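Local coordinates for protein nicotinate phosphoribosyltransferase (Porphyromonas gingivalis, PDB 2IM5) that probably joins nicotinate to the phosphoribosyl group of 5-phosphoribosyl 1-diphosphate at the expense of ATP, making nicotinate mononucleotide for NAD(+) biosynthesis, at residues I135-D140 against R169-E174. Sequence-based numbering, arbitrary orientation.
Sequences IGAEPD and RRFSLE
Phe-171 reaches out from 169-174 and, with the far end of its ring, meets the side chains of Ala-137 and Pro-139 and the backbone from Ala-137 to Pro-139. From CB the side chain leads straight across: CG lies anti to the backbone N (chi1 -177°), which carries the ring over to 135-140 although the nearest CA atoms, those of Pro-139 and Phe-171, remain 8.1 Å apart. CB, CG and the two CD atoms serve as the stem, and the touching begins at the CE atoms. Phe-171 CE2 lies 3.5 Å from Pro-139 CD and 4.1 Å from Pro-139 CG; the two side chains cross at about a right angle. At the tip, CZ comes up to the Ala-137 peptide, whose carbonyl O lies near the ring plane, 3.6 Å from Phe-171 CZ, an approach suited to the slightly positive rim of an aromatic ring. The Ala-137 methyl CB sits 4.2 Å from both CE1 and CZ of Phe-171, and Glu-138 adds its backbone C at 4.0 Å from Phe-171 CZ. No hydrogen bond links the segments. Tyr-132 of helix 120-134 stacks with the Phe-171 ring, and Val-338 and Val-342 also touch it. Phe-171, just before the Ser-172 N-cap of helix 173-186, thus packs against the connection running from the Schellman motif that ends helix 120-134, with Gly-136 as C-prime, to the Asp-140 N-cap of helix 141-157.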
ATOM      1  N   ILE A 135     -21.276  -7.482  12.565  1.00 27.41           N
ATOM      2  CA  ILE A 135     -22.541  -6.773  12.434  1.00 26.33           C
ATOM      3  C   ILE A 135     -23.528  -7.535  11.558  1.00 26.68           C
ATOM      4  O   ILE A 135     -24.561  -7.000  11.160  1.00 26.67           O
ATOM      5  CB  ILE A 135     -22.345  -5.352  11.867  1.00 24.76           C
ATOM      6  CG1 ILE A 135     -21.892  -5.414  10.411  1.00 25.47           C
ATOM      7  CG2 ILE A 135     -21.335  -4.599  12.706  1.00 24.81           C
ATOM      8  CD1 ILE A 135     -21.883  -4.061   9.727  1.00 22.74           C
ATOM      9  N   GLY A 136     -23.196  -8.789  11.266  1.00 26.95           N
ATOM     10  CA  GLY A 136     -24.062  -9.625  10.455  1.00 27.42           C
ATOM     11  C   GLY A 136     -24.257  -9.242   8.997  1.00 27.72           C
ATOM     12  O   GLY A 136     -25.223  -9.680   8.379  1.00 26.99           O
ATOM     13  N   ALA A 137     -23.355  -8.442   8.436  1.00 28.18           N
ATOM     14  CA  ALA A 137     -23.485  -8.051   7.035  1.00 29.47           C
ATOM     15  C   ALA A 137     -23.074  -9.205   6.120  1.00 30.50           C
ATOM     16  O   ALA A 137     -22.181  -9.984   6.448  1.00 30.00           O
ATOM     17  CB  ALA A 137     -22.633  -6.829   6.749  1.00 29.18           C
ATOM     18  N   GLU A 138     -23.746  -9.318   4.981  1.00 32.36           N
ATOM     19  CA  GLU A 138     -23.449 -10.366   4.010  1.00 34.47           C
ATOM     20  C   GLU A 138     -23.426  -9.751   2.623  1.00 33.37           C
ATOM     21  O   GLU A 138     -24.158  -8.798   2.340  1.00 34.49           O
ATOM     22  CB  GLU A 138     -24.504 -11.480   4.062  1.00 38.59           C
ATOM     23  CG  GLU A 138     -24.484 -12.304   5.335  1.00 44.36           C
ATOM     24  CD  GLU A 138     -23.195 -13.089   5.499  1.00 50.73           C
ATOM     25  OE1 GLU A 138     -22.100 -12.478   5.419  1.00 54.41           O
ATOM     26  OE2 GLU A 138     -23.270 -14.323   5.718  1.00 54.60           O
ATOM     27  N   PRO A 139     -22.585 -10.286   1.733  1.00 32.24           N
ATOM     28  CA  PRO A 139     -22.523  -9.728   0.385  1.00 31.78           C
ATOM     29  C   PRO A 139     -23.651 -10.222  -0.518  1.00 32.36           C
ATOM     30  O   PRO A 139     -24.146 -11.337  -0.362  1.00 32.92           O
ATOM     31  CB  PRO A 139     -21.157 -10.191  -0.098  1.00 30.56           C
ATOM     32  CG  PRO A 139     -21.056 -11.552   0.510  1.00 31.06           C
ATOM     33  CD  PRO A 139     -21.569 -11.337   1.920  1.00 31.92           C
ATOM     34  N   ASP A 140     -24.072  -9.373  -1.445  1.00 32.35           N
ATOM     35  CA  ASP A 140     -25.097  -9.753  -2.406  1.00 33.13           C
ATOM     36  C   ASP A 140     -24.298 -10.313  -3.576  1.00 32.03           C
ATOM     37  O   ASP A 140     -23.917  -9.587  -4.492  1.00 32.93           O
ATOM     38  CB  ASP A 140     -25.899  -8.535  -2.865  1.00 34.32           C
ATOM     39  CG  ASP A 140     -26.875  -8.871  -3.973  1.00 36.19           C
ATOM     40  OD1 ASP A 140     -26.919 -10.051  -4.397  1.00 37.47           O
ATOM     41  OD2 ASP A 140     -27.595  -7.955  -4.420  1.00 36.75           O
ATOM     42  N   ARG A 169      -8.965  -3.152   2.712  1.00 27.07           N
ATOM     43  CA  ARG A 169     -10.354  -2.836   3.038  1.00 27.66           C
ATOM     44  C   ARG A 169     -11.383  -3.742   2.377  1.00 26.13           C
ATOM     45  O   ARG A 169     -12.556  -3.385   2.284  1.00 25.28           O
ATOM     46  CB  ARG A 169     -10.654  -1.382   2.686  1.00 28.77           C
ATOM     47  CG  ARG A 169      -9.921  -0.415   3.586  1.00 34.10           C
ATOM     48  CD  ARG A 169     -10.240   1.022   3.261  1.00 34.85           C
ATOM     49  NE  ARG A 169      -9.464   1.910   4.115  1.00 37.38           N
ATOM     50  CZ  ARG A 169      -9.556   3.234   4.083  1.00 38.89           C
ATOM     51  NH1 ARG A 169     -10.395   3.819   3.237  1.00 40.41           N
ATOM     52  NH2 ARG A 169      -8.807   3.970   4.895  1.00 39.79           N
ATOM     53  N   ARG A 170     -10.945  -4.911   1.921  1.00 24.81           N
ATOM     54  CA  ARG A 170     -11.847  -5.856   1.278  1.00 22.25           C
ATOM     55  C   ARG A 170     -12.964  -6.265   2.248  1.00 22.44           C
ATOM     56  O   ARG A 170     -12.780  -6.223   3.467  1.00 20.26           O
ATOM     57  CB  ARG A 170     -11.071  -7.096   0.843  1.00 21.66           C
ATOM     58  CG  ARG A 170     -10.520  -7.927   1.997  1.00 22.46           C
ATOM     59  CD  ARG A 170      -9.588  -9.023   1.490  1.00 21.89           C
ATOM     60  NE  ARG A 170      -9.073  -9.868   2.565  1.00 20.20           N
ATOM     61  CZ  ARG A 170      -8.063 -10.720   2.418  1.00 20.15           C
ATOM     62  NH1 ARG A 170      -7.462 -10.839   1.238  1.00 18.17           N
ATOM     63  NH2 ARG A 170      -7.646 -11.443   3.449  1.00 19.02           N
ATOM     64  N   PHE A 171     -14.117  -6.652   1.706  1.00 20.95           N
ATOM     65  CA  PHE A 171     -15.229  -7.090   2.541  1.00 20.08           C
ATOM     66  C   PHE A 171     -14.795  -8.384   3.223  1.00 18.66           C
ATOM     67  O   PHE A 171     -15.051  -8.596   4.405  1.00 19.66           O
ATOM     68  CB  PHE A 171     -16.478  -7.350   1.689  1.00 21.83           C
ATOM     69  CG  PHE A 171     -17.695  -7.735   2.496  1.00 21.71           C
ATOM     70  CD1 PHE A 171     -18.525  -6.760   3.046  1.00 23.94           C
ATOM     71  CD2 PHE A 171     -17.997  -9.072   2.721  1.00 21.94           C
ATOM     72  CE1 PHE A 171     -19.643  -7.118   3.806  1.00 22.36           C
ATOM     73  CE2 PHE A 171     -19.109  -9.441   3.480  1.00 22.94           C
ATOM     74  CZ  PHE A 171     -19.932  -8.461   4.021  1.00 21.30           C
ATOM     75  N   SER A 172     -14.133  -9.246   2.461  1.00 18.74           N
ATOM     76  CA  SER A 172     -13.633 -10.523   2.965  1.00 19.67           C
ATOM     77  C   SER A 172     -12.673 -11.118   1.938  1.00 20.37           C
ATOM     78  O   SER A 172     -12.627 -10.673   0.787  1.00 17.78           O
ATOM     79  CB  SER A 172     -14.784 -11.508   3.181  1.00 20.51           C
ATOM     80  OG  SER A 172     -15.426 -11.802   1.952  1.00 21.92           O
ATOM     81  N   LEU A 173     -11.921 -12.133   2.356  1.00 20.34           N
ATOM     82  CA  LEU A 173     -10.978 -12.807   1.468  1.00 22.62           C
ATOM     83  C   LEU A 173     -11.788 -13.420   0.325  1.00 23.33           C
ATOM     84  O   LEU A 173     -11.408 -13.353  -0.849  1.00 24.43           O
ATOM     85  CB  LEU A 173     -10.256 -13.931   2.224  1.00 21.96           C
ATOM     86  CG  LEU A 173      -8.905 -14.486   1.735  1.00 23.23           C
ATOM     87  CD1 LEU A 173      -8.843 -15.975   2.071  1.00 20.71           C
ATOM     88  CD2 LEU A 173      -8.715 -14.292   0.245  1.00 20.85           C
ATOM     89  N   GLU A 174     -12.912 -14.018   0.690  1.00 24.21           N
ATOM     90  CA  GLU A 174     -13.801 -14.669  -0.262  1.00 24.41           C
ATOM     91  C   GLU A 174     -14.270 -13.700  -1.341  1.00 22.07           C
ATOM     92  O   GLU A 174     -14.296 -14.041  -2.519  1.00 21.22           O
ATOM     93  CB  GLU A 174     -14.992 -15.264   0.485  1.00 27.01           C
ATOM     94  CG  GLU A 174     -15.994 -15.977  -0.388  1.00 33.44           C
ATOM     95  CD  GLU A 174     -17.015 -16.723   0.437  1.00 38.08           C
ATOM     96  OE1 GLU A 174     -17.599 -16.112   1.362  1.00 40.61           O
ATOM     97  OE2 GLU A 174     -17.230 -17.920   0.162  1.00 42.06           O
TER